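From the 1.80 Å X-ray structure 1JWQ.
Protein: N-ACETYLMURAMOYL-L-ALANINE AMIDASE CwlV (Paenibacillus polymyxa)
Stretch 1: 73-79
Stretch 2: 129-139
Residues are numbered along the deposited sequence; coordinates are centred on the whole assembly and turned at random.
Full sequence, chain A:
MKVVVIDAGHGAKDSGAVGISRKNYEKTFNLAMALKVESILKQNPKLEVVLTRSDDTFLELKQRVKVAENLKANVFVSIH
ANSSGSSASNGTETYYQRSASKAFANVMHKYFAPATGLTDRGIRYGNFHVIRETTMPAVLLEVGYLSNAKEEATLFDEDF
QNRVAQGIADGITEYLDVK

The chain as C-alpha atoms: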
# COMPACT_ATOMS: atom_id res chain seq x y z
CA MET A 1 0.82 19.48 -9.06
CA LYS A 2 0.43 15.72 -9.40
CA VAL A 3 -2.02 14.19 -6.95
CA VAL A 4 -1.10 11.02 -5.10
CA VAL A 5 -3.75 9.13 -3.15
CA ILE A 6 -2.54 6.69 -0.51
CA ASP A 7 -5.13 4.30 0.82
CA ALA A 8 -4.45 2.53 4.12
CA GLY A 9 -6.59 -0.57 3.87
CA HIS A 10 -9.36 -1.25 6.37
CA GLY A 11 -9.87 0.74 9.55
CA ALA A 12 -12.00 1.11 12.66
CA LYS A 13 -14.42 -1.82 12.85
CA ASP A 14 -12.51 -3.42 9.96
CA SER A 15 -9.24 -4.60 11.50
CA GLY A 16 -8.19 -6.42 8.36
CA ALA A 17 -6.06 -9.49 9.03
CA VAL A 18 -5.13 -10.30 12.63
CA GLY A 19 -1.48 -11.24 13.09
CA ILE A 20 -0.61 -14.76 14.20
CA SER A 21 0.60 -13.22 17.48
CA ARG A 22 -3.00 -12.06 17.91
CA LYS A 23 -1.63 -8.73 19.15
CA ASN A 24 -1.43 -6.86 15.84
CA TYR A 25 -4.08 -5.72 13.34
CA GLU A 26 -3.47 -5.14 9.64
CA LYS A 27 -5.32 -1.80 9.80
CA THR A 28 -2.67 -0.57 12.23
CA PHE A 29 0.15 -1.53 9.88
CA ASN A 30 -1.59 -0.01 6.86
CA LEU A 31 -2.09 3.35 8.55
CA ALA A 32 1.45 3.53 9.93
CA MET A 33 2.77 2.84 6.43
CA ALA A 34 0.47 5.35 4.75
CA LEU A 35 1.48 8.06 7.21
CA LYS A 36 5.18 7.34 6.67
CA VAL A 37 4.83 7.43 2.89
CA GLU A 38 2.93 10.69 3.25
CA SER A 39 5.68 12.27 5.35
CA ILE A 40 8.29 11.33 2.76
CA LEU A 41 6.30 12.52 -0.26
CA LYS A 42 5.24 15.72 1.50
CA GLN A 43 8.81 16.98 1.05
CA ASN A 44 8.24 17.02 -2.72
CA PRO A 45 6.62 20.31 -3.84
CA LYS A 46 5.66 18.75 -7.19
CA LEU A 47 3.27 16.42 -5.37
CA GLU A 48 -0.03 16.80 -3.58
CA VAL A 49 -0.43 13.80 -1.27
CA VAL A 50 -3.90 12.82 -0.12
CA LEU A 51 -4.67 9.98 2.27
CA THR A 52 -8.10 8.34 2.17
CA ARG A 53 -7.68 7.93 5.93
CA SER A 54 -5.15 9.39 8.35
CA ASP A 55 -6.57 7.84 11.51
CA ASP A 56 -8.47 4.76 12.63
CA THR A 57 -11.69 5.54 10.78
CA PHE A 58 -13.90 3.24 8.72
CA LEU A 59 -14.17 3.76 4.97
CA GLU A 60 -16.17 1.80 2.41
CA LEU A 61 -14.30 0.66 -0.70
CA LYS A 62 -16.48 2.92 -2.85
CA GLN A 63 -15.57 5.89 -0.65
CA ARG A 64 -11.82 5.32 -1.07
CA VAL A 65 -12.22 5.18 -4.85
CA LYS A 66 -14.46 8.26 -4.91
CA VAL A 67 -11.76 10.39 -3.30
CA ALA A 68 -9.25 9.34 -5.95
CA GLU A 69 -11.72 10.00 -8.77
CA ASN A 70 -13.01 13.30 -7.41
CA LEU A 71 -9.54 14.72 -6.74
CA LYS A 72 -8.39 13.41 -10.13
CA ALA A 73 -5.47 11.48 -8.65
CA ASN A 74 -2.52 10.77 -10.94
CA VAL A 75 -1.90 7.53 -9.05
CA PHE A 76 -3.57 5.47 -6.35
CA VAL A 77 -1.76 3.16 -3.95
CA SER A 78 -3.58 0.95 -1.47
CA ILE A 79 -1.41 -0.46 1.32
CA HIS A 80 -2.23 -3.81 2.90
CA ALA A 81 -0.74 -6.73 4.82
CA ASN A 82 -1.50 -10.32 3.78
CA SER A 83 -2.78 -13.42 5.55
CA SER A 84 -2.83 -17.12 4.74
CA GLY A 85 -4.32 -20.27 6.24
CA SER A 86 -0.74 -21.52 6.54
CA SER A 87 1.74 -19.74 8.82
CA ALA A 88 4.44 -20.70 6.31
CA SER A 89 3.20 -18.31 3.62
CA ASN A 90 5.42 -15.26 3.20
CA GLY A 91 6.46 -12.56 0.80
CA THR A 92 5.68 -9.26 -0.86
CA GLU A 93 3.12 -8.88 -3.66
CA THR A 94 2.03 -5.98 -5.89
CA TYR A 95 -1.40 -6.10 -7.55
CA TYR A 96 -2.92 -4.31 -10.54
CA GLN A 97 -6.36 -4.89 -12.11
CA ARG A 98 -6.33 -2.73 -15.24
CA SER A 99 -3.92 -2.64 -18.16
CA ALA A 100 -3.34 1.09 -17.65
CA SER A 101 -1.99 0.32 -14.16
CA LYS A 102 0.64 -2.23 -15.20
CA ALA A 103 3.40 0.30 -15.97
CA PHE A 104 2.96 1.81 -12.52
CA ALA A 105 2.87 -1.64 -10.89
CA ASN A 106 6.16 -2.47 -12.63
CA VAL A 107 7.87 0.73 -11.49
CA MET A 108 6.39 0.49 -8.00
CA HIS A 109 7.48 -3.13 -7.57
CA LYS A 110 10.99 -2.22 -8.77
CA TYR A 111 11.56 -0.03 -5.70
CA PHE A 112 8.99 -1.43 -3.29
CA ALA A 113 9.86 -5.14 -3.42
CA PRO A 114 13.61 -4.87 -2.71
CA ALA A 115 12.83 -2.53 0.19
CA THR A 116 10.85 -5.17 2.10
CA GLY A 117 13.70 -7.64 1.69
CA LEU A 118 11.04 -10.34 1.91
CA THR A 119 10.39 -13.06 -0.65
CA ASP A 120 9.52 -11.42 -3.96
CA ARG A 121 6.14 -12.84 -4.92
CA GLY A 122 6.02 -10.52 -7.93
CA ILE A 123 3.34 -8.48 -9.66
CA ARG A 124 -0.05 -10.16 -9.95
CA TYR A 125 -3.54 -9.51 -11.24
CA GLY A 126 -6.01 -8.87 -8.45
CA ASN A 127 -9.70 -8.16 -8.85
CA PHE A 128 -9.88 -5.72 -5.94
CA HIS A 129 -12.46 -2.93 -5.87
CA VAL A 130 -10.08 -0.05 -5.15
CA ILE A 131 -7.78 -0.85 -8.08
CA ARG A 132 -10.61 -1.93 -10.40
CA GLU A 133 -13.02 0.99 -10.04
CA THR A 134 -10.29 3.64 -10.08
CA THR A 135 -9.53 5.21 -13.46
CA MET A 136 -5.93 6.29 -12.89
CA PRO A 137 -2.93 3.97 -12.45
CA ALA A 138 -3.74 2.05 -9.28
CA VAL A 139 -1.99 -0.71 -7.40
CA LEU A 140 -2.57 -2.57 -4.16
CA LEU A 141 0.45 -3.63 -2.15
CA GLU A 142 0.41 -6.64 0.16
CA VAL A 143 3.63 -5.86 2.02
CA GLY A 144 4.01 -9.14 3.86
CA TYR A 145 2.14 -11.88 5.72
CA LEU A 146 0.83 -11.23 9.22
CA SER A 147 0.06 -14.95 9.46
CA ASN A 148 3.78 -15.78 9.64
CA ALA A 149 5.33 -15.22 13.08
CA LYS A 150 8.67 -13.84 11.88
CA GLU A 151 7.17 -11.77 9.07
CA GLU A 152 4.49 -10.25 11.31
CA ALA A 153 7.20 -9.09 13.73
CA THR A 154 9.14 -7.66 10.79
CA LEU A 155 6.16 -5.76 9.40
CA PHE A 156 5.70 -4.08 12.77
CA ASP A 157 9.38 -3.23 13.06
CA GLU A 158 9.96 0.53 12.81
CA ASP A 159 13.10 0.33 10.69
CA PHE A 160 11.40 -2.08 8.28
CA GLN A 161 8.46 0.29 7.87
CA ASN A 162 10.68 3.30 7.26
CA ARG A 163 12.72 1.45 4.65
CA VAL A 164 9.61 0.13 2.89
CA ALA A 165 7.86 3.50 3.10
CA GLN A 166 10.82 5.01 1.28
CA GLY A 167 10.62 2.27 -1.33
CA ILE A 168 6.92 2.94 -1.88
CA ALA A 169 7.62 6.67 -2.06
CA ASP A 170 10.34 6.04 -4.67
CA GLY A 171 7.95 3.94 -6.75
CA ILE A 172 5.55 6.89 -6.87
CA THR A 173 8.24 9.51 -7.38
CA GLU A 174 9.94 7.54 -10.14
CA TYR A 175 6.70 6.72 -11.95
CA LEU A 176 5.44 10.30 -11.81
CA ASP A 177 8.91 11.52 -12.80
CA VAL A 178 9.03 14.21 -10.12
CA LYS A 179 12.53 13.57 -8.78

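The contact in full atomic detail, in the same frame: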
# COMPACT_ATOMS: atom_id res chain seq x y z
N ALA A 73 -6.80 11.97 -9.01
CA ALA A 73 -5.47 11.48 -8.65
C ALA A 73 -4.69 11.03 -9.89
O ALA A 73 -5.27 10.54 -10.86
CB ALA A 73 -5.59 10.33 -7.65
N ASN A 74 -3.38 11.20 -9.85
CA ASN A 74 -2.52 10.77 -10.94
C ASN A 74 -2.20 9.30 -10.70
O ASN A 74 -1.99 8.53 -11.64
CB ASN A 74 -1.25 11.61 -11.00
CG ASN A 74 -1.52 13.03 -11.45
OD1 ASN A 74 -2.09 13.84 -10.71
ND2 ASN A 74 -1.11 13.35 -12.67
N VAL A 75 -2.15 8.92 -9.43
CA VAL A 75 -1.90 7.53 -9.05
C VAL A 75 -2.63 7.22 -7.75
O VAL A 75 -2.94 8.12 -6.97
CB VAL A 75 -0.40 7.22 -8.84
CG1 VAL A 75 0.36 7.40 -10.14
CG2 VAL A 75 0.18 8.11 -7.74
N PHE A 76 -2.89 5.94 -7.54
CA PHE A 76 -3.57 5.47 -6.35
C PHE A 76 -2.81 4.26 -5.83
O PHE A 76 -2.49 3.35 -6.59
CB PHE A 76 -5.01 5.09 -6.71
CG PHE A 76 -5.81 4.53 -5.56
CD1 PHE A 76 -5.81 3.17 -5.30
CD2 PHE A 76 -6.60 5.37 -4.77
CE1 PHE A 76 -6.59 2.64 -4.27
CE2 PHE A 76 -7.37 4.85 -3.73
CZ PHE A 76 -7.37 3.48 -3.48
N VAL A 77 -2.48 4.27 -4.55
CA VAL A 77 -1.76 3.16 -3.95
C VAL A 77 -2.48 2.73 -2.68
O VAL A 77 -2.65 3.53 -1.76
CB VAL A 77 -0.31 3.54 -3.57
CG1 VAL A 77 0.39 2.35 -2.93
CG2 VAL A 77 0.45 4.00 -4.81
N SER A 78 -2.91 1.48 -2.65
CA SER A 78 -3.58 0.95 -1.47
C SER A 78 -2.56 0.06 -0.77
O SER A 78 -1.93 -0.79 -1.39
CB SER A 78 -4.81 0.14 -1.87
OG SER A 78 -5.56 -0.22 -0.72
N ILE A 79 -2.38 0.29 0.53
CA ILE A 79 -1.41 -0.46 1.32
C ILE A 79 -2.10 -1.46 2.23
O ILE A 79 -3.01 -1.12 2.99
CB ILE A 79 -0.53 0.49 2.15
CG1 ILE A 79 0.21 1.46 1.22
CG2 ILE A 79 0.47 -0.32 2.97
CD1 ILE A 79 1.08 2.48 1.96
N HIS A 129 -11.67 -4.13 -5.63
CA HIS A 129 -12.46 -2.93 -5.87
C HIS A 129 -11.66 -1.63 -6.04
O HIS A 129 -11.80 -0.95 -7.05
CB HIS A 129 -13.47 -2.75 -4.73
CG HIS A 129 -14.46 -1.65 -4.96
ND1 HIS A 129 -15.82 -1.88 -5.05
CD2 HIS A 129 -14.30 -0.31 -5.13
CE1 HIS A 129 -16.45 -0.74 -5.25
NE2 HIS A 129 -15.55 0.23 -5.31
N VAL A 130 -10.83 -1.30 -5.07
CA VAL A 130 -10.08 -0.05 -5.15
C VAL A 130 -9.15 0.11 -6.35
O VAL A 130 -8.88 1.24 -6.76
CB VAL A 130 -9.29 0.22 -3.84
CG1 VAL A 130 -10.26 0.27 -2.66
CG2 VAL A 130 -8.24 -0.84 -3.62
N ILE A 131 -8.65 -0.99 -6.92
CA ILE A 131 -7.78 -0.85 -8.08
C ILE A 131 -8.53 -1.14 -9.39
O ILE A 131 -8.02 -0.90 -10.48
CB ILE A 131 -6.51 -1.77 -7.97
CG1 ILE A 131 -6.89 -3.23 -7.71
CG2 ILE A 131 -5.63 -1.26 -6.82
CD1 ILE A 131 -5.69 -4.18 -7.71
N ARG A 132 -9.76 -1.62 -9.25
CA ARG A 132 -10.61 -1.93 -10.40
C ARG A 132 -11.47 -0.74 -10.80
O ARG A 132 -11.57 -0.40 -11.98
CB ARG A 132 -11.53 -3.10 -10.08
CG ARG A 132 -12.57 -3.36 -11.17
CD ARG A 132 -13.53 -4.47 -10.78
NE ARG A 132 -14.38 -4.08 -9.66
CZ ARG A 132 -14.44 -4.73 -8.49
NH1 ARG A 132 -13.68 -5.80 -8.29
NH2 ARG A 132 -15.25 -4.30 -7.53
N GLU A 133 -12.12 -0.13 -9.81
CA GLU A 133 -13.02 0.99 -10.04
C GLU A 133 -12.33 2.34 -10.23
O GLU A 133 -12.96 3.29 -10.68
CB GLU A 133 -14.04 1.07 -8.90
CG GLU A 133 -14.87 -0.21 -8.77
CD GLU A 133 -15.64 -0.54 -10.05
OE1 GLU A 133 -15.76 -1.73 -10.39
OE2 GLU A 133 -16.13 0.40 -10.70
N THR A 134 -11.05 2.41 -9.89
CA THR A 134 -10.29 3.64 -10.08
C THR A 134 -10.01 3.76 -11.58
O THR A 134 -10.01 2.76 -12.29
CB THR A 134 -8.97 3.59 -9.31
OG1 THR A 134 -8.52 2.24 -9.20
CG2 THR A 134 -9.15 4.19 -7.91
N THR A 135 -9.79 4.98 -12.05
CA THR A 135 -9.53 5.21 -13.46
C THR A 135 -8.10 5.65 -13.76
O THR A 135 -7.72 5.79 -14.92
CB THR A 135 -10.47 6.27 -14.05
OG1 THR A 135 -10.23 7.53 -13.41
CG2 THR A 135 -11.93 5.87 -13.82
N MET A 136 -7.32 5.90 -12.71
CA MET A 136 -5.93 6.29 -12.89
C MET A 136 -5.07 5.08 -12.51
O MET A 136 -5.59 4.11 -11.96
CB MET A 136 -5.57 7.49 -11.99
CG MET A 136 -5.49 7.19 -10.48
SD MET A 136 -7.07 6.85 -9.67
CE MET A 136 -8.04 8.34 -10.14
N PRO A 137 -3.76 5.12 -12.81
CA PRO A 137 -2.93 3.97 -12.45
C PRO A 137 -3.12 3.66 -10.97
O PRO A 137 -2.95 4.54 -10.13
CB PRO A 137 -1.52 4.45 -12.78
CG PRO A 137 -1.76 5.30 -14.00
CD PRO A 137 -2.99 6.10 -13.59
N ALA A 138 -3.49 2.42 -10.66
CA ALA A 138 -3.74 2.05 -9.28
C ALA A 138 -3.23 0.67 -8.94
O ALA A 138 -3.48 -0.30 -9.65
CB ALA A 138 -5.24 2.13 -8.99
N VAL A 139 -2.51 0.58 -7.83
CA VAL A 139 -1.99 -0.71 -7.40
C VAL A 139 -2.29 -0.94 -5.93
O VAL A 139 -2.52 0.00 -5.17
CB VAL A 139 -0.47 -0.81 -7.62
CG1 VAL A 139 -0.15 -0.65 -9.11
CG2 VAL A 139 0.25 0.26 -6.81

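The two stretches pair as neighbouring parallel strands, and a short helix and loop ahead of the second strand fold over one face of the pair. Together they bury about 500 Å².

Three backbone hydrogen bonds join the strands. Phe76 N donates to Pro137 O at 2.9 Å. Val139 N donates to Phe76 O at 3.0 Å, and Ser78 N donates to Val139 O at 2.9 Å. Phe76 thus uses both its N and its O toward the second stretch, as is usual in parallel pairing. Pro137 has no amide hydrogen to give, but its carbonyl is free to accept. CA-H...O contacts support the ladder; the shortest runs from Ala138 CA to Phe76 O, 3.2 Å.

Phe76 is the centre of the contact and has the largest area covered by the other stretch, 111 Å². Its chi1 is t (177°) and its chi2 is -89°. This places the ring beside the second stretch, among Val130, Thr134 and Ala138. Thr134 CG2 lies over one face of the ring, 4.2 Å from the centroid of Phe76 and 16° off the normal, a CH-pi contact. Val130 CB approaches Phe76 CE1 obliquely at 3.7 Å. Ala138 is the strand partner on the same sheet face. Its CB is 3.7 Å from Phe76 CB, and its small side chain leaves the space alongside to the ring.

Thr134 has a chi1 of 29°, between wells. Its OG1 donates to Val130 O at 2.7 Å, so the polar atom is satisfied in its own stretch while the methyl serves the ring. Val130, with chi1 m, also places CG2 4.0 Å from Ser78 CB. Ser78 is buried, but its OG is hydrogen-bonded just outside the stretches.

Met136 folds back toward the first stretch with chi angles p, m, m. The bent chain sets SD 4.0 Å from Phe76 CB and CE 4.0 Å from Ala73 CB. A flexible thioether suits this curved path. At its base, Met136 CB packs against Ala73 O at 3.3 Å.

On the other sheet face, Val77 (chi1 t) and Val139 (chi1 m) meet through their CG2 atoms at 4.2 Å. Branched valines suit the extended backbone and fill this buried face without polar groups. Val75 adds a looser contact, CG1 to Pro137 CB at 4.4 Å. The Pro137 ring also packs near the start of stretch 1, with CD 3.3 Å from Asn74 O. The Asn74 side chain points away, and its OD1 is hydrogen-bonded elsewhere in the structure.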